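Local coordinates for protein putative oxidoreductase (Bacteroides fragilis NCTC 9343, PDB 3FHL) that probably carries out an NAD(P)-dependent oxidation or reduction on a substrate that remains unidentified, at residues L332-I335 against R336-A340; Q186-L190 against F191-E195. One frame throughout, in Å; residues are numbered along the deposited sequence.

Contact 1 (L332-I335 against R336-A340); sequences LNVI and RIIEA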
ATOM      1  N   LEU C 332      25.594  -1.479  -3.849  1.00 33.36           N
ATOM      2  CA  LEU C 332      25.633  -2.915  -4.089  1.00 34.92           C
ATOM      3  C   LEU C 332      24.585  -3.597  -3.221  1.00 33.90           C
ATOM      4  O   LEU C 332      23.923  -4.528  -3.673  1.00 33.56           O
ATOM      5  CB  LEU C 332      27.015  -3.505  -3.816  1.00 34.42           C
ATOM      6  CG  LEU C 332      28.190  -3.096  -4.704  1.00 30.59           C
ATOM      7  CD1 LEU C 332      29.264  -4.145  -4.513  1.00 31.71           C
ATOM      8  CD2 LEU C 332      27.824  -2.983  -6.184  1.00 32.75           C
ATOM      9  N   ASN C 333      24.445  -3.118  -1.985  1.00 29.72           N
ATOM     10  CA  ASN C 333      23.411  -3.579  -1.061  1.00 33.69           C
ATOM     11  C   ASN C 333      22.003  -3.328  -1.595  1.00 35.62           C
ATOM     12  O   ASN C 333      21.125  -4.195  -1.512  1.00 35.71           O
ATOM     13  CB  ASN C 333      23.584  -2.899   0.299  1.00 29.85           C
ATOM     14  CG  ASN C 333      24.828  -3.373   1.041  1.00 40.28           C
ATOM     15  OD1 ASN C 333      25.497  -4.318   0.615  1.00 35.47           O
ATOM     16  ND2 ASN C 333      25.134  -2.722   2.164  1.00 34.09           N
ATOM     17  N   VAL C 334      21.807  -2.140  -2.155  1.00 33.59           N
ATOM     18  CA  VAL C 334      20.541  -1.764  -2.779  1.00 32.81           C
ATOM     19  C   VAL C 334      20.211  -2.688  -3.945  1.00 31.79           C
ATOM     20  O   VAL C 334      19.089  -3.185  -4.035  1.00 28.35           O
ATOM     21  CB  VAL C 334      20.567  -0.296  -3.210  1.00 31.73           C
ATOM     22  CG1 VAL C 334      19.421   0.041  -4.163  1.00 30.61           C
ATOM     23  CG2 VAL C 334      20.519   0.570  -1.982  1.00 30.04           C
ATOM     24  N   ILE C 335      21.206  -2.948  -4.793  1.00 30.94           N
ATOM     25  CA  ILE C 335      21.069  -3.822  -5.966  1.00 32.41           C
ATOM     26  C   ILE C 335      20.754  -5.266  -5.580  1.00 35.17           C
ATOM     27  O   ILE C 335      20.003  -5.940  -6.285  1.00 34.81           O
ATOM     28  CB  ILE C 335      22.305  -3.728  -6.905  1.00 34.89           C
ATOM     29  CG1 ILE C 335      22.264  -2.414  -7.687  1.00 34.30           C
ATOM     30  CG2 ILE C 335      22.385  -4.912  -7.891  1.00 35.10           C
ATOM     31  CD1 ILE C 335      23.572  -2.077  -8.392  1.00 39.64           C
ATOM     32  N   ARG C 336      21.300  -5.725  -4.456  1.00 33.87           N
ATOM     33  CA  ARG C 336      20.973  -7.039  -3.938  1.00 32.87           C
ATOM     34  C   ARG C 336      19.472  -7.142  -3.629  1.00 37.66           C
ATOM     35  O   ARG C 336      18.825  -8.126  -4.010  1.00 31.47           O
ATOM     36  CB  ARG C 336      21.781  -7.340  -2.677  1.00 36.31           C
ATOM     37  CG  ARG C 336      21.534  -8.723  -2.094  1.00 42.19           C
ATOM     38  CD  ARG C 336      22.537  -9.018  -0.994  1.00 54.25           C
ATOM     39  NE  ARG C 336      22.328 -10.317  -0.360  1.00 60.79           N
ATOM     40  CZ  ARG C 336      22.659 -10.590   0.900  1.00 64.81           C
ATOM     41  NH1 ARG C 336      23.202  -9.648   1.667  1.00 66.54           N
ATOM     42  NH2 ARG C 336      22.436 -11.798   1.401  1.00 69.57           N
ATOM     43  N   ILE C 337      18.936  -6.123  -2.949  1.00 32.83           N
ATOM     44  CA  ILE C 337      17.495  -6.029  -2.682  1.00 32.78           C
ATOM     45  C   ILE C 337      16.658  -5.967  -3.969  1.00 34.06           C
ATOM     46  O   ILE C 337      15.650  -6.671  -4.079  1.00 32.42           O
ATOM     47  CB  ILE C 337      17.152  -4.844  -1.734  1.00 32.23           C
ATOM     48  CG1 ILE C 337      17.965  -4.930  -0.440  1.00 32.62           C
ATOM     49  CG2 ILE C 337      15.644  -4.798  -1.406  1.00 30.32           C
ATOM     50  CD1 ILE C 337      17.749  -6.195   0.334  1.00 41.98           C
ATOM     51  N   ILE C 338      17.085  -5.155  -4.936  1.00 29.77           N
ATOM     52  CA  ILE C 338      16.404  -5.054  -6.234  1.00 32.07           C
ATOM     53  C   ILE C 338      16.361  -6.417  -6.949  1.00 34.40           C
ATOM     54  O   ILE C 338      15.322  -6.827  -7.458  1.00 31.45           O
ATOM     55  CB  ILE C 338      17.064  -4.008  -7.143  1.00 27.54           C
ATOM     56  CG1 ILE C 338      16.777  -2.591  -6.633  1.00 33.28           C
ATOM     57  CG2 ILE C 338      16.576  -4.148  -8.590  1.00 28.66           C
ATOM     58  CD1 ILE C 338      17.469  -1.484  -7.438  1.00 34.71           C
ATOM     59  N   GLU C 339      17.489  -7.121  -6.954  1.00 34.81           N
ATOM     60  CA  GLU C 339      17.561  -8.437  -7.571  1.00 36.43           C
ATOM     61  C   GLU C 339      16.665  -9.431  -6.842  1.00 32.60           C
ATOM     62  O   GLU C 339      16.012 -10.246  -7.485  1.00 35.02           O
ATOM     63  CB  GLU C 339      19.013  -8.921  -7.651  1.00 33.72           C
ATOM     64  CG  GLU C 339      19.818  -8.180  -8.736  1.00 40.15           C
ATOM     65  CD  GLU C 339      21.307  -8.532  -8.744  1.00 47.89           C
ATOM     66  OE1 GLU C 339      21.786  -9.228  -7.817  1.00 51.13           O
ATOM     67  OE2 GLU C 339      22.003  -8.098  -9.685  1.00 52.43           O
ATOM     68  N   ALA C 340      16.614  -9.340  -5.512  1.00 29.72           N
ATOM     69  CA  ALA C 340      15.713 -10.184  -4.716  1.00 31.92           C
ATOM     70  C   ALA C 340      14.240  -9.898  -4.994  1.00 31.76           C
ATOM     71  O   ALA C 340      13.426 -10.816  -5.010  1.00 33.03           O
ATOM     72  CB  ALA C 340      16.007 -10.053  -3.252  1.00 26.59           C
TER
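Leu332, Asn333, Val334 and Ile335 each hand their carbonyl to the amide four residues on, the regular ladder of an alpha helix. The Glu339 N to Ile335 O bond is 2.9 Å long and Ile338 N to Val334 O 3.0 Å, whereas Ile337 N to Asn333 O is stretched to 3.3 Å.

The apolar contact joins one helical turn to the next on the buried side. Val334 carries CG1 anti to its backbone N (chi1 166°), leaning it up the helix, while Ile338 swings CG1 back beside its own N. The two side chains therefore converge at an angle, with Val334 CG1 4.1 Å from Ile338 CD1. Beta-branched residues suit this face because they fill it close to the backbone.

On the outer face the chemistry is mixed. CG of Glu339 lies over Ile335 O at 3.3 Å, and the carboxylate edges past the Ile335 methyl, OE2 lying 3.7 Å from CG2, a van der Waals contact of an exposed acid. On another flank, partly exposed Asn333 accepts through OD1 from Gln329 NE2, one turn earlier.

Within the C-terminal alpha/beta domain, Val334, Ile337 and Ile338 lean on helix 180-191 and Ala340 reaches strand 194-202, whereas Leu332 touches helix 102-115 of the NAD-binding Rossmann part.

Contact 2 (Q186-L190 against F191-E195); sequences QAIQL and FGMPE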
ATOM      1  N   GLN C 186      17.004   4.453   1.081  1.00 26.68           N
ATOM      2  CA  GLN C 186      16.453   5.114   2.259  1.00 27.24           C
ATOM      3  C   GLN C 186      16.049   4.132   3.341  1.00 30.19           C
ATOM      4  O   GLN C 186      16.357   4.360   4.512  1.00 27.77           O
ATOM      5  CB  GLN C 186      15.248   5.977   1.876  1.00 25.43           C
ATOM      6  CG  GLN C 186      15.581   7.274   1.100  1.00 21.74           C
ATOM      7  CD  GLN C 186      14.321   7.996   0.637  1.00 29.65           C
ATOM      8  OE1 GLN C 186      13.234   7.424   0.666  1.00 27.26           O
ATOM      9  NE2 GLN C 186      14.461   9.256   0.207  1.00 24.60           N
ATOM     10  N   ALA C 187      15.374   3.034   2.967  1.00 29.73           N
ATOM     11  CA  ALA C 187      14.899   2.077   3.979  1.00 26.53           C
ATOM     12  C   ALA C 187      16.050   1.375   4.682  1.00 26.91           C
ATOM     13  O   ALA C 187      16.008   1.185   5.902  1.00 28.02           O
ATOM     14  CB  ALA C 187      13.926   1.045   3.375  1.00 23.47           C
ATOM     15  N   ILE C 188      17.066   1.003   3.906  1.00 25.55           N
ATOM     16  CA  ILE C 188      18.295   0.379   4.457  1.00 29.29           C
ATOM     17  C   ILE C 188      19.038   1.330   5.397  1.00 28.76           C
ATOM     18  O   ILE C 188      19.497   0.921   6.470  1.00 25.62           O
ATOM     19  CB  ILE C 188      19.248  -0.111   3.338  1.00 28.84           C
ATOM     20  CG1 ILE C 188      18.602  -1.252   2.541  1.00 30.26           C
ATOM     21  CG2 ILE C 188      20.604  -0.587   3.908  1.00 34.48           C
ATOM     22  CD1 ILE C 188      19.333  -1.526   1.221  1.00 35.39           C
ATOM     23  N   GLN C 189      19.132   2.605   5.017  1.00 29.05           N
ATOM     24  CA  GLN C 189      19.746   3.608   5.902  1.00 29.56           C
ATOM     25  C   GLN C 189      19.060   3.690   7.267  1.00 33.14           C
ATOM     26  O   GLN C 189      19.727   3.768   8.308  1.00 31.01           O
ATOM     27  CB  GLN C 189      19.807   4.987   5.224  1.00 31.15           C
ATOM     28  CG  GLN C 189      20.904   5.084   4.160  1.00 32.93           C
ATOM     29  CD  GLN C 189      22.301   4.762   4.720  1.00 42.06           C
ATOM     30  OE1 GLN C 189      22.799   5.466   5.601  1.00 41.02           O
ATOM     31  NE2 GLN C 189      22.925   3.698   4.211  1.00 32.86           N
ATOM     32  N   LEU C 190      17.732   3.641   7.279  1.00 28.57           N
ATOM     33  CA  LEU C 190      17.016   3.741   8.545  1.00 27.31           C
ATOM     34  C   LEU C 190      16.967   2.457   9.357  1.00 28.11           C
ATOM     35  O   LEU C 190      17.028   2.518  10.577  1.00 32.90           O
ATOM     36  CB  LEU C 190      15.592   4.264   8.340  1.00 26.66           C
ATOM     37  CG  LEU C 190      15.409   5.619   7.654  1.00 34.32           C
ATOM     38  CD1 LEU C 190      13.932   5.887   7.441  1.00 29.41           C
ATOM     39  CD2 LEU C 190      16.041   6.751   8.449  1.00 33.29           C
ATOM     40  N   PHE C 191      16.853   1.305   8.693  1.00 28.62           N
ATOM     41  CA  PHE C 191      16.423   0.081   9.387  1.00 31.90           C
ATOM     42  C   PHE C 191      17.330  -1.116   9.183  1.00 28.50           C
ATOM     43  O   PHE C 191      17.145  -2.131   9.836  1.00 31.00           O
ATOM     44  CB  PHE C 191      14.991  -0.318   8.976  1.00 26.93           C
ATOM     45  CG  PHE C 191      13.987   0.783   9.123  1.00 31.30           C
ATOM     46  CD1 PHE C 191      13.681   1.296  10.376  1.00 28.41           C
ATOM     47  CD2 PHE C 191      13.364   1.318   8.008  1.00 25.45           C
ATOM     48  CE1 PHE C 191      12.766   2.337  10.517  1.00 31.73           C
ATOM     49  CE2 PHE C 191      12.439   2.336   8.142  1.00 24.09           C
ATOM     50  CZ  PHE C 191      12.140   2.851   9.395  1.00 25.72           C
ATOM     51  N   GLY C 192      18.281  -1.006   8.261  1.00 30.21           N
ATOM     52  CA  GLY C 192      19.206  -2.112   7.977  1.00 33.97           C
ATOM     53  C   GLY C 192      18.710  -3.055   6.897  1.00 35.84           C
ATOM     54  O   GLY C 192      17.636  -2.857   6.317  1.00 36.19           O
ATOM     55  N   MET C 193      19.501  -4.083   6.616  1.00 30.27           N
ATOM     56  CA  MET C 193      19.139  -5.098   5.635  1.00 30.85           C
ATOM     57  C   MET C 193      18.090  -6.081   6.176  1.00 31.70           C
ATOM     58  O   MET C 193      18.164  -6.500   7.339  1.00 30.76           O
ATOM     59  CB  MET C 193      20.388  -5.826   5.108  1.00 33.19           C
ATOM     60  CG  MET C 193      21.299  -4.936   4.254  1.00 29.67           C
ATOM     61  SD  MET C 193      20.764  -4.606   2.563  1.00 28.12           S
ATOM     62  CE  MET C 193      21.193  -6.138   1.730  1.00 34.00           C
ATOM     63  N   PRO C 194      17.097  -6.438   5.336  1.00 31.64           N
ATOM     64  CA  PRO C 194      16.051  -7.371   5.762  1.00 34.43           C
ATOM     65  C   PRO C 194      16.501  -8.844   5.741  1.00 32.25           C
ATOM     66  O   PRO C 194      17.436  -9.206   5.023  1.00 33.33           O
ATOM     67  CB  PRO C 194      14.954  -7.134   4.724  1.00 32.16           C
ATOM     68  CG  PRO C 194      15.688  -6.780   3.501  1.00 31.37           C
ATOM     69  CD  PRO C 194      16.889  -5.996   3.944  1.00 31.46           C
ATOM     70  N   GLU C 195      15.826  -9.688   6.506  1.00 33.11           N
ATOM     71  CA  GLU C 195      16.029 -11.134   6.387  1.00 33.81           C
ATOM     72  C   GLU C 195      15.466 -11.693   5.086  1.00 33.20           C
ATOM     73  O   GLU C 195      16.035 -12.621   4.502  1.00 32.77           O
ATOM     74  CB  GLU C 195      15.382 -11.856   7.559  1.00 34.16           C
ATOM     75  CG  GLU C 195      16.004 -11.540   8.893  1.00 34.82           C
ATOM     76  CD  GLU C 195      15.256 -12.192  10.032  1.00 47.11           C
ATOM     77  OE1 GLU C 195      14.509 -13.159   9.774  1.00 43.19           O
ATOM     78  OE2 GLU C 195      15.413 -11.741  11.183  1.00 51.28           O
TER
HETATM   79  O   HOH W   1      15.265  -1.702   5.558  1.00 40.65           O
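Phe191 N and Gly192 N close the last turn of helix 180-191 on Ala187 O and Ile188 O, both at 2.9 Å, before Gly192 takes a positive phi of 90° and the chain leaves the helix. This is a helix C-terminus stopped by glycine, and it leads straight into strand 194-202 of the C-terminal alpha/beta domain. Glycine fits the turning point because it has no CB to press on the carbonyl oxygen of Phe191.

Leu190 and Phe191 lie side by side and point the same way. Leu190 CB stands 3.6 Å from the centroid of the Phe191 ring, only 9° off the ring normal, a CH-pi contact over the face. CD1 of the leucine reaches the same ring near its far end, 3.9 Å from CE2. The flat, buried phenylalanine also meets Tyr149 edge-to-face and touches Leu146 and Pro221 of the sheet.

Beyond the glycine, the side chain of Met193 leaves its backbone pointing away from 186-190, yet its sulfur still meets Ile188. Bends at chi2 (-77°) and chi3 bring it across the end of that residue, with SD 3.7 Å from the terminal methyl CD1. The place suits an unbranched, flexible thioether, which can bend to set its sulfur against the isoleucine tip.

A water spans the turn, donating to Gly192 O at 2.7 Å and, more weakly, to Ala187 O at 3.0 Å, an oxygen that already accepts the Phe191 amide.

Both contacts belong to the C-terminal alpha/beta domain, and both are partly buried. Contact 1 lies within helix 328-347, where the backbone ladder leaves the side chains to sort into a buried aliphatic face and a mixed, more exposed one. Contact 2 is a place where a helix ends: helical hydrogen bonds finish, backbone partners outside the helix take over, a glycine and a water manage the turn, and an aromatic ring is set against the sheet. The two meet directly. Ile337 CD1 packs 3.7 Å from both Pro194 CD and Met193 CE, and Val334 CG2 lies 4.0 Å from Ile188 CD1, so the exit from helix 180-191 rests on the apolar side of helix 328-347.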